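Local coordinates for protein TssK (Serratia sp. FS14, PDB 5Y0E) that is a trimeric baseplate component of the bacterial type VI secretion system, where it probably connects the baseplate to the membrane complex, at residues 71-76 against 147-152; 202-207 against 250-255; 343-348 against 439-444. One frame throughout, in Å; residues are numbered along the deposited sequence.

Contact 1 (71-76 against 147-152)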
loop_
_atom_site.group_PDB
_atom_site.type_symbol
_atom_site.label_atom_id
_atom_site.label_comp_id
_atom_site.label_asym_id
_atom_site.label_seq_id
_atom_site.Cartn_x
_atom_site.Cartn_y
_atom_site.Cartn_z
ATOM N N ASP A 71 3.915 -6.342 -25.930
ATOM C CA ASP A 71 2.839 -6.223 -26.897
ATOM C C ASP A 71 1.548 -6.878 -26.429
ATOM O O ASP A 71 0.575 -6.879 -27.175
ATOM C CB ASP A 71 3.256 -6.818 -28.236
ATOM C CG ASP A 71 3.314 -8.306 -28.203
ATOM O OD1 ASP A 71 3.423 -8.881 -27.108
ATOM O OD2 ASP A 71 3.267 -8.903 -29.279
ATOM N N GLY A 72 1.521 -7.428 -25.224
ATOM C CA GLY A 72 0.329 -7.985 -24.635
ATOM C C GLY A 72 0.289 -9.495 -24.608
ATOM O O GLY A 72 -0.662 -10.066 -24.074
ATOM N N THR A 73 1.296 -10.150 -25.141
ATOM C CA THR A 73 1.216 -11.574 -25.359
ATOM C C THR A 73 1.616 -12.327 -24.106
ATOM O O THR A 73 2.764 -12.223 -23.685
ATOM C CB THR A 73 2.116 -11.962 -26.491
ATOM O OG1 THR A 73 1.816 -11.138 -27.608
ATOM C CG2 THR A 73 1.905 -13.408 -26.845
ATOM N N PRO A 74 0.722 -13.090 -23.498
ATOM C CA PRO A 74 1.115 -13.951 -22.382
ATOM C C PRO A 74 1.904 -15.149 -22.859
ATOM O O PRO A 74 1.770 -15.590 -23.996
ATOM C CB PRO A 74 -0.223 -14.388 -21.790
ATOM C CG PRO A 74 -1.183 -14.257 -22.895
ATOM C CD PRO A 74 -0.718 -13.152 -23.771
ATOM N N PHE A 75 2.729 -15.685 -21.970
ATOM C CA PHE A 75 3.563 -16.824 -22.299
ATOM C C PHE A 75 3.857 -17.597 -21.035
ATOM O O PHE A 75 3.832 -17.058 -19.934
ATOM C CB PHE A 75 4.890 -16.420 -22.963
ATOM C CG PHE A 75 5.775 -15.598 -22.079
ATOM C CD1 PHE A 75 6.658 -16.197 -21.215
ATOM C CD2 PHE A 75 5.687 -14.227 -22.090
ATOM C CE1 PHE A 75 7.423 -15.449 -20.390
ATOM C CE2 PHE A 75 6.458 -13.486 -21.275
ATOM C CZ PHE A 75 7.328 -14.091 -20.420
ATOM N N ARG A 76 4.190 -18.863 -21.231
ATOM C CA ARG A 76 4.525 -19.780 -20.160
ATOM C C ARG A 76 5.235 -20.964 -20.793
ATOM O O ARG A 76 4.751 -21.506 -21.783
ATOM C CB ARG A 76 3.269 -20.230 -19.415
ATOM C CG ARG A 76 3.508 -21.336 -18.417
ATOM C CD ARG A 76 2.210 -21.781 -17.765
ATOM N NE ARG A 76 1.402 -20.634 -17.368
ATOM C CZ ARG A 76 1.476 -20.042 -16.179
ATOM N NH1 ARG A 76 2.316 -20.495 -15.256
ATOM N NH2 ARG A 76 0.710 -18.992 -15.906
ATOM N N GLY A 147 0.056 -24.235 -32.458
ATOM C CA GLY A 147 0.996 -23.135 -32.623
ATOM C C GLY A 147 1.820 -22.956 -31.365
ATOM O O GLY A 147 1.300 -23.049 -30.255
ATOM N N ARG A 148 3.085 -22.677 -31.553
ATOM C CA ARG A 148 3.996 -22.517 -30.465
ATOM C C ARG A 148 4.692 -21.208 -30.634
ATOM O O ARG A 148 5.172 -20.899 -31.697
ATOM C CB ARG A 148 4.968 -23.661 -30.508
ATOM C CG ARG A 148 6.181 -23.517 -29.646
ATOM C CD ARG A 148 7.264 -24.376 -30.236
ATOM N NE ARG A 148 8.551 -24.172 -29.613
ATOM C CZ ARG A 148 9.401 -25.153 -29.381
ATOM N NH1 ARG A 148 10.565 -24.903 -28.819
ATOM N NH2 ARG A 148 9.085 -26.376 -29.725
ATOM N N LEU A 149 4.721 -20.438 -29.559
ATOM C CA LEU A 149 5.309 -19.110 -29.545
ATOM C C LEU A 149 6.778 -19.097 -29.818
ATOM O O LEU A 149 7.538 -19.723 -29.130
ATOM C CB LEU A 149 5.092 -18.460 -28.200
ATOM C CG LEU A 149 3.863 -17.609 -28.003
ATOM C CD1 LEU A 149 3.915 -17.047 -26.616
ATOM C CD2 LEU A 149 3.802 -16.503 -29.009
ATOM N N ARG A 150 7.179 -18.305 -30.788
ATOM C CA ARG A 150 8.563 -18.204 -31.161
ATOM C C ARG A 150 9.348 -17.210 -30.339
ATOM O O ARG A 150 9.792 -16.200 -30.819
ATOM C CB ARG A 150 8.664 -17.902 -32.634
ATOM C CG ARG A 150 7.865 -18.890 -33.446
ATOM C CD ARG A 150 8.474 -19.187 -34.779
ATOM N NE ARG A 150 8.968 -17.987 -35.391
ATOM C CZ ARG A 150 10.203 -17.834 -35.815
ATOM N NH1 ARG A 150 11.053 -18.800 -35.692
ATOM N NH2 ARG A 150 10.583 -16.722 -36.354
ATOM N N LEU A 151 9.521 -17.550 -29.079
ATOM C CA LEU A 151 10.244 -16.754 -28.151
ATOM C C LEU A 151 11.695 -16.963 -28.435
ATOM O O LEU A 151 12.108 -17.996 -28.884
ATOM C CB LEU A 151 9.926 -17.189 -26.743
ATOM C CG LEU A 151 8.526 -16.913 -26.275
ATOM C CD1 LEU A 151 8.387 -17.413 -24.868
ATOM C CD2 LEU A 151 8.268 -15.439 -26.334
ATOM N N ARG A 152 12.482 -15.964 -28.152
ATOM C CA ARG A 152 13.862 -16.074 -28.439
ATOM C C ARG A 152 14.759 -15.260 -27.545
ATOM O O ARG A 152 14.472 -14.128 -27.253
ATOM C CB ARG A 152 14.053 -15.601 -29.861
ATOM C CG ARG A 152 15.491 -15.498 -30.269
ATOM C CD ARG A 152 15.691 -14.658 -31.493
ATOM N NE ARG A 152 15.197 -15.357 -32.644
ATOM C CZ ARG A 152 15.564 -15.074 -33.873
ATOM N NH1 ARG A 152 16.435 -14.104 -34.064
ATOM N NH2 ARG A 152 15.057 -15.738 -34.893
#
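The tight part of this contact gathers round one methyl group, L149 CD1, which meets P74 through its carbonyl oxygen and F75 through CB. L149 CD1 lies 3.8 Å from F75 CB and 3.7 Å from P74 O. L151 adds a second methyl, its CD1 coming to 4.1 Å from the same F75 CB, so that both leucines meet at that atom, L151 also coming obliquely against the near part of the ring. F75 CG stands between the backbone N and the carbonyl carbon (chi1 63°), and the far end of the ring leads away from segment 147-152 to pack on M69 and on L166 of strand 163-174. L102 of strand 96-103 touches T73, L149 and L151 and adds to this apolar cluster.

Toward T73 the packing becomes sparse: T73 and L149 reach for each other tip to tip, with CG2 of the threonine 4.2 Å from L149 CD1. The other branch of T73 is polar and turns to its own segment, where OG1 donates a hydrogen bond to D71 OD1 at 2.8 Å. The backbone T73 N also donates to D71 OD1, at 3.2 Å from the same carboxylate face, closing an Asx turn, and R123 engages both residues. On the outer side P74 and R76 point away from the leucines and pack on Y30 and D3 of the second subunit, whose W34 also hydrogen-bonds G72 O.

An inverse gamma turn centred on R150 interrupts the strand between the two leucines. Strand 74-78, outermost within the chain in its antiparallel sheet, thus meets strand 142-155 mainly through side chains, without backbone pairing, as in the sheet-on-sheet packing of a beta sandwich, consistent with the phage-like shoulder domain of TssK.

Contact 2 (202-207 against 250-255)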
loop_
_atom_site.group_PDB
_atom_site.type_symbol
_atom_site.label_atom_id
_atom_site.label_comp_id
_atom_site.label_asym_id
_atom_site.label_seq_id
_atom_site.Cartn_x
_atom_site.Cartn_y
_atom_site.Cartn_z
ATOM N N PHE A 202 14.954 -7.018 -0.657
ATOM C CA PHE A 202 14.566 -5.655 -0.316
ATOM C C PHE A 202 13.483 -5.656 0.748
ATOM O O PHE A 202 13.585 -4.963 1.764
ATOM C CB PHE A 202 14.055 -4.908 -1.543
ATOM C CG PHE A 202 15.111 -4.512 -2.506
ATOM C CD1 PHE A 202 16.382 -4.189 -2.078
ATOM C CD2 PHE A 202 14.836 -4.435 -3.848
ATOM C CE1 PHE A 202 17.343 -3.806 -2.974
ATOM C CE2 PHE A 202 15.814 -4.063 -4.745
ATOM C CZ PHE A 202 17.056 -3.751 -4.304
ATOM N N ILE A 203 12.431 -6.442 0.528
ATOM C CA ILE A 203 11.353 -6.501 1.498
ATOM C C ILE A 203 11.863 -7.052 2.814
ATOM O O ILE A 203 11.618 -6.494 3.884
ATOM C CB ILE A 203 10.191 -7.343 0.957
ATOM C CG1 ILE A 203 9.601 -6.704 -0.286
ATOM C CG2 ILE A 203 9.131 -7.531 2.009
ATOM C CD1 ILE A 203 8.541 -7.593 -0.926
ATOM N N ASN A 204 12.590 -8.151 2.751
ATOM C CA ASN A 204 13.003 -8.796 3.976
ATOM C C ASN A 204 13.985 -7.929 4.746
ATOM O O ASN A 204 13.914 -7.840 5.973
ATOM C CB ASN A 204 13.570 -10.169 3.647
ATOM C CG ASN A 204 13.971 -10.928 4.858
ATOM O OD1 ASN A 204 13.176 -11.202 5.751
ATOM N ND2 ASN A 204 15.224 -11.274 4.906
ATOM N N ASP A 205 14.876 -7.245 4.043
ATOM C CA ASP A 205 15.786 -6.327 4.711
ATOM C C ASP A 205 15.044 -5.173 5.360
ATOM O O ASP A 205 15.297 -4.835 6.515
ATOM C CB ASP A 205 16.810 -5.796 3.724
ATOM C CG ASP A 205 17.835 -6.816 3.364
ATOM O OD1 ASP A 205 18.033 -7.767 4.133
ATOM O OD2 ASP A 205 18.439 -6.669 2.304
ATOM N N LEU A 206 14.143 -4.535 4.625
ATOM C CA LEU A 206 13.458 -3.384 5.191
ATOM C C LEU A 206 12.654 -3.772 6.426
ATOM O O LEU A 206 12.579 -3.012 7.396
ATOM C CB LEU A 206 12.571 -2.742 4.142
ATOM C CG LEU A 206 11.761 -1.587 4.685
ATOM C CD1 LEU A 206 12.704 -0.510 5.166
ATOM C CD2 LEU A 206 10.828 -1.049 3.645
ATOM N N GLN A 207 12.079 -4.971 6.429
ATOM C CA GLN A 207 11.312 -5.389 7.584
ATOM C C GLN A 207 12.210 -5.534 8.799
ATOM O O GLN A 207 11.864 -5.080 9.887
ATOM C CB GLN A 207 10.556 -6.679 7.270
ATOM C CG GLN A 207 9.803 -7.266 8.457
ATOM C CD GLN A 207 8.853 -8.414 8.097
ATOM O OE1 GLN A 207 7.642 -8.266 8.155
ATOM N NE2 GLN A 207 9.407 -9.549 7.739
ATOM N N HIS A 250 2.567 -6.873 5.475
ATOM C CA HIS A 250 1.644 -7.271 4.435
ATOM C C HIS A 250 2.390 -7.613 3.155
ATOM O O HIS A 250 2.133 -8.641 2.530
ATOM C CB HIS A 250 0.632 -6.159 4.193
ATOM C CG HIS A 250 -0.521 -6.576 3.348
ATOM N ND1 HIS A 250 -1.517 -7.406 3.812
ATOM C CD2 HIS A 250 -0.827 -6.299 2.065
ATOM C CE1 HIS A 250 -2.396 -7.604 2.852
ATOM N NE2 HIS A 250 -1.996 -6.950 1.778
ATOM N N ALA A 251 3.326 -6.754 2.754
ATOM C CA ALA A 251 4.119 -7.026 1.563
ATOM C C ALA A 251 4.865 -8.337 1.691
ATOM O O ALA A 251 4.891 -9.146 0.765
ATOM C CB ALA A 251 5.094 -5.879 1.326
ATOM N N TYR A 252 5.461 -8.568 2.844
ATOM C CA TYR A 252 6.264 -9.756 3.050
ATOM C C TYR A 252 5.440 -11.022 2.932
ATOM O O TYR A 252 5.941 -12.048 2.479
ATOM C CB TYR A 252 6.911 -9.655 4.420
ATOM C CG TYR A 252 7.730 -10.815 4.869
ATOM C CD1 TYR A 252 9.033 -10.959 4.446
ATOM C CD2 TYR A 252 7.229 -11.732 5.780
ATOM C CE1 TYR A 252 9.806 -11.993 4.875
ATOM C CE2 TYR A 252 8.000 -12.773 6.219
ATOM C CZ TYR A 252 9.293 -12.894 5.757
ATOM O OH TYR A 252 10.083 -13.922 6.173
ATOM N N HIS A 253 4.186 -10.978 3.331
ATOM C CA HIS A 253 3.379 -12.180 3.329
ATOM C C HIS A 253 2.547 -12.357 2.072
ATOM O O HIS A 253 2.124 -13.473 1.793
ATOM C CB HIS A 253 2.486 -12.196 4.552
ATOM C CG HIS A 253 3.193 -12.587 5.804
ATOM N ND1 HIS A 253 3.440 -11.703 6.826
ATOM C CD2 HIS A 253 3.712 -13.768 6.202
ATOM C CE1 HIS A 253 4.067 -12.326 7.806
ATOM N NE2 HIS A 253 4.248 -13.580 7.450
ATOM N N LEU A 254 2.332 -11.309 1.293
ATOM C CA LEU A 254 1.541 -11.448 0.086
ATOM C C LEU A 254 2.185 -12.442 -0.860
ATOM O O LEU A 254 3.394 -12.429 -1.069
ATOM C CB LEU A 254 1.394 -10.110 -0.611
ATOM C CG LEU A 254 0.306 -9.157 -0.159
ATOM C CD1 LEU A 254 0.370 -7.895 -0.963
ATOM C CD2 LEU A 254 -1.008 -9.798 -0.357
ATOM N N ASP A 255 1.375 -13.334 -1.408
ATOM C CA ASP A 255 1.857 -14.240 -2.437
ATOM C C ASP A 255 2.047 -13.547 -3.767
ATOM O O ASP A 255 2.807 -14.029 -4.600
ATOM C CB ASP A 255 0.884 -15.398 -2.632
ATOM C CG ASP A 255 1.047 -16.442 -1.605
ATOM O OD1 ASP A 255 2.046 -16.396 -0.881
ATOM O OD2 ASP A 255 0.196 -17.327 -1.531
#
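Y252 receives three side chains of helix 197-222, each by a different kind of contact. The apolar part belongs to I203. Its CG2, anti to the backbone N, points at the neighbouring helix and lies 3.8 Å from Y252 CA and 3.9 Å from Y252 CB, close to the plane of the tyrosine ring at its edge. The same methyl reaches A251 CB more distantly, at 4.4 Å, and V248 and L262 also pack on I203.

The amide-aromatic part comes from Q207. Its extended chain crosses the tyrosine at about a right angle and sets NE2 over the centre of one ring face, 3.4 Å above the plane. Amide and ring planes are 56° apart, so the group is tilted and not stacked flat, and its NE2 corner leads; OE1 stays back near the root of the ring, 4.1 Å from Y252 CB.

A peripheral polar contact is made by N204, which runs alongside Y252 in the same direction with its amide only 25° from the ring plane. Its OD1 is 3.6 Å from Y252 CE1. Within the second helix, Y252 CD2 stands over the centre of the H253 ring, whose ND1 is hydrogen-bonded to S249 O.

Between these segments the helices are therefore joined by van der Waals contact and weak polar-aromatic attraction. The placement of NE2 is consistent with an N-H...pi interaction, the partly positive amide nitrogen facing the electron-rich ring, while the asparagine oxygen lies beside a ring C-H that would carry a small positive charge.

Contact 3 (343-348 against 439-444)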
loop_
_atom_site.group_PDB
_atom_site.type_symbol
_atom_site.label_atom_id
_atom_site.label_comp_id
_atom_site.label_asym_id
_atom_site.label_seq_id
_atom_site.Cartn_x
_atom_site.Cartn_y
_atom_site.Cartn_z
ATOM N N PHE A 343 33.542 -10.028 9.728
ATOM C CA PHE A 343 32.900 -9.347 10.818
ATOM C C PHE A 343 33.088 -9.938 12.180
ATOM O O PHE A 343 33.254 -11.115 12.332
ATOM C CB PHE A 343 31.396 -9.332 10.569
ATOM C CG PHE A 343 30.973 -8.426 9.471
ATOM C CD1 PHE A 343 31.046 -8.830 8.170
ATOM C CD2 PHE A 343 30.509 -7.180 9.746
ATOM C CE1 PHE A 343 30.670 -8.001 7.154
ATOM C CE2 PHE A 343 30.131 -6.345 8.745
ATOM C CZ PHE A 343 30.208 -6.757 7.441
ATOM N N GLY A 344 33.058 -9.075 13.175
ATOM C CA GLY A 344 33.086 -9.501 14.552
ATOM C C GLY A 344 31.642 -9.705 14.977
ATOM O O GLY A 344 30.710 -9.325 14.297
ATOM N N PHE A 345 31.429 -10.274 16.139
ATOM C CA PHE A 345 30.054 -10.515 16.529
ATOM C C PHE A 345 29.881 -10.261 18.015
ATOM O O PHE A 345 30.687 -10.729 18.822
ATOM C CB PHE A 345 29.648 -11.932 16.150
ATOM C CG PHE A 345 29.563 -12.140 14.675
ATOM C CD1 PHE A 345 28.391 -11.872 13.995
ATOM C CD2 PHE A 345 30.655 -12.572 13.956
ATOM C CE1 PHE A 345 28.308 -12.048 12.629
ATOM C CE2 PHE A 345 30.575 -12.746 12.589
ATOM C CZ PHE A 345 29.401 -12.483 11.925
ATOM N N VAL A 346 28.845 -9.501 18.367
ATOM C CA VAL A 346 28.625 -9.063 19.740
ATOM C C VAL A 346 27.162 -9.252 20.110
ATOM O O VAL A 346 26.260 -9.005 19.306
ATOM C CB VAL A 346 29.027 -7.589 19.956
ATOM C CG1 VAL A 346 28.908 -7.235 21.399
ATOM C CG2 VAL A 346 30.426 -7.335 19.511
ATOM N N LEU A 347 26.939 -9.565 21.362
ATOM C CA LEU A 347 25.620 -9.716 21.903
ATOM C C LEU A 347 25.390 -8.649 22.955
ATOM O O LEU A 347 26.073 -8.620 23.924
ATOM C CB LEU A 347 25.533 -11.050 22.584
ATOM C CG LEU A 347 24.882 -12.160 21.829
ATOM C CD1 LEU A 347 24.773 -13.300 22.789
ATOM C CD2 LEU A 347 23.513 -11.717 21.392
ATOM N N ALA A 348 24.431 -7.773 22.758
ATOM C CA ALA A 348 24.139 -6.748 23.724
ATOM C C ALA A 348 23.057 -7.362 24.541
ATOM O O ALA A 348 22.056 -7.719 24.017
ATOM C CB ALA A 348 23.643 -5.510 23.026
ATOM N N PHE A 439 21.951 -8.425 18.534
ATOM C CA PHE A 439 23.015 -9.193 17.920
ATOM C C PHE A 439 23.589 -8.356 16.799
ATOM O O PHE A 439 22.877 -7.989 15.864
ATOM C CB PHE A 439 22.492 -10.525 17.400
ATOM C CG PHE A 439 23.558 -11.485 17.063
ATOM C CD1 PHE A 439 24.218 -12.159 18.049
ATOM C CD2 PHE A 439 23.908 -11.717 15.758
ATOM C CE1 PHE A 439 25.207 -13.045 17.745
ATOM C CE2 PHE A 439 24.906 -12.612 15.446
ATOM C CZ PHE A 439 25.550 -13.276 16.442
ATOM N N TRP A 440 24.860 -8.038 16.904
ATOM C CA TRP A 440 25.503 -7.172 15.942
ATOM C C TRP A 440 26.702 -7.852 15.310
ATOM O O TRP A 440 27.385 -8.659 15.939
ATOM C CB TRP A 440 25.955 -5.888 16.601
ATOM C CG TRP A 440 24.863 -4.959 16.951
ATOM C CD1 TRP A 440 24.155 -4.929 18.103
ATOM C CD2 TRP A 440 24.371 -3.891 16.150
ATOM N NE1 TRP A 440 23.245 -3.915 18.068
ATOM C CE2 TRP A 440 23.365 -3.257 16.880
ATOM C CE3 TRP A 440 24.688 -3.412 14.881
ATOM C CZ2 TRP A 440 22.675 -2.178 16.394
ATOM C CZ3 TRP A 440 24.001 -2.337 14.401
ATOM C CH2 TRP A 440 23.004 -1.733 15.151
ATOM N N ALA A 441 26.959 -7.494 14.061
ATOM C CA ALA A 441 28.158 -7.889 13.347
ATOM C C ALA A 441 28.939 -6.633 13.019
ATOM O O ALA A 441 28.355 -5.655 12.549
ATOM C CB ALA A 441 27.810 -8.655 12.081
ATOM N N ILE A 442 30.248 -6.651 13.278
ATOM C CA ILE A 442 31.082 -5.458 13.192
ATOM C C ILE A 442 32.241 -5.717 12.248
ATOM O O ILE A 442 33.063 -6.602 12.497
ATOM C CB ILE A 442 31.603 -5.030 14.566
ATOM C CG1 ILE A 442 30.433 -4.894 15.526
ATOM C CG2 ILE A 442 32.331 -3.727 14.462
ATOM C CD1 ILE A 442 30.783 -4.296 16.849
ATOM N N ARG A 443 32.323 -4.927 11.189
ATOM C CA ARG A 443 33.341 -5.135 10.176
ATOM C C ARG A 443 34.733 -4.913 10.754
ATOM O O ARG A 443 34.947 -4.040 11.597
ATOM C CB ARG A 443 33.093 -4.191 9.008
ATOM C CG ARG A 443 33.746 -4.628 7.727
ATOM C CD ARG A 443 33.596 -3.593 6.618
ATOM N NE ARG A 443 32.204 -3.330 6.260
ATOM C CZ ARG A 443 31.466 -4.118 5.487
ATOM N NH1 ARG A 443 31.983 -5.230 4.995
ATOM N NH2 ARG A 443 30.210 -3.799 5.208
ATOM N N SER A 444 35.691 -5.707 10.289
ATOM C CA SER A 444 37.059 -5.607 10.794
ATOM C C SER A 444 37.958 -4.808 9.871
ATOM O O SER A 444 39.018 -4.348 10.285
ATOM C CB SER A 444 37.643 -6.995 10.997
ATOM O OG SER A 444 36.666 -7.869 11.524
#
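F343 and R443 open an antiparallel strand pair in the interior of the eight-stranded C-terminal sheet, with side chains of alternate residues on its two faces. In this first, non-hydrogen-bonded pair the two groups cross obliquely, ring and guanidinium planes 59° apart. R443 CG lies over one ring face toward the rim, while F343 CZ comes beneath the guanidinium, 3.4 Å from R443 NH1. R443 NE hydrogen-bonds D315 O, which helps fix the guanidinium.

Farther along the same face, F345 lays its CE1 against A441 CB at 3.5 Å and brings CD1 to 3.8 Å from F439 CE2. With CG anti to the backbone N (chi1 -166°), the F439 ring stands between F345 and L347, taking the leucine at its edge, with L347 CD2 3.4 Å from F439 CD1. F424 meets both F345 and F439, the latter edge-to-face, and extends this aromatic cluster.

The opposite face is more thinly joined: V346 CG2 and I442 CD1 touch at 4.1 Å, whereas the W440 indole packs on I397 and P398 and hydrogen-bonds E438 through NE1. Four backbone hydrogen bonds hold the register. G344 and V346 each exchange two with their partners, I442 and W440; of these, W440 N reaches V346 O at 2.9 Å.

In the fold
From the N terminus the three contacts follow one another in series, none nested in or crossing another. Contact 1 closes a loop of 70 residues without helix and ties two sheets of the N-terminal beta region together. Contact 2 closes 42 mostly helical residues and joins helices 197-222 and 229-253, its centre about 31 Å from that of contact 1. Contact 3 spans 90 residues of mixed structure, bringing the last strand, 436-443, beside 343-350 in the C-terminal sheet. Contacts 1 and 3 lie on opposite sides of the chain's centre, with centres about 50 Å apart. Contacts 1 and 2 also touch the second subunit; contact 3 meets no other chain of the assembly.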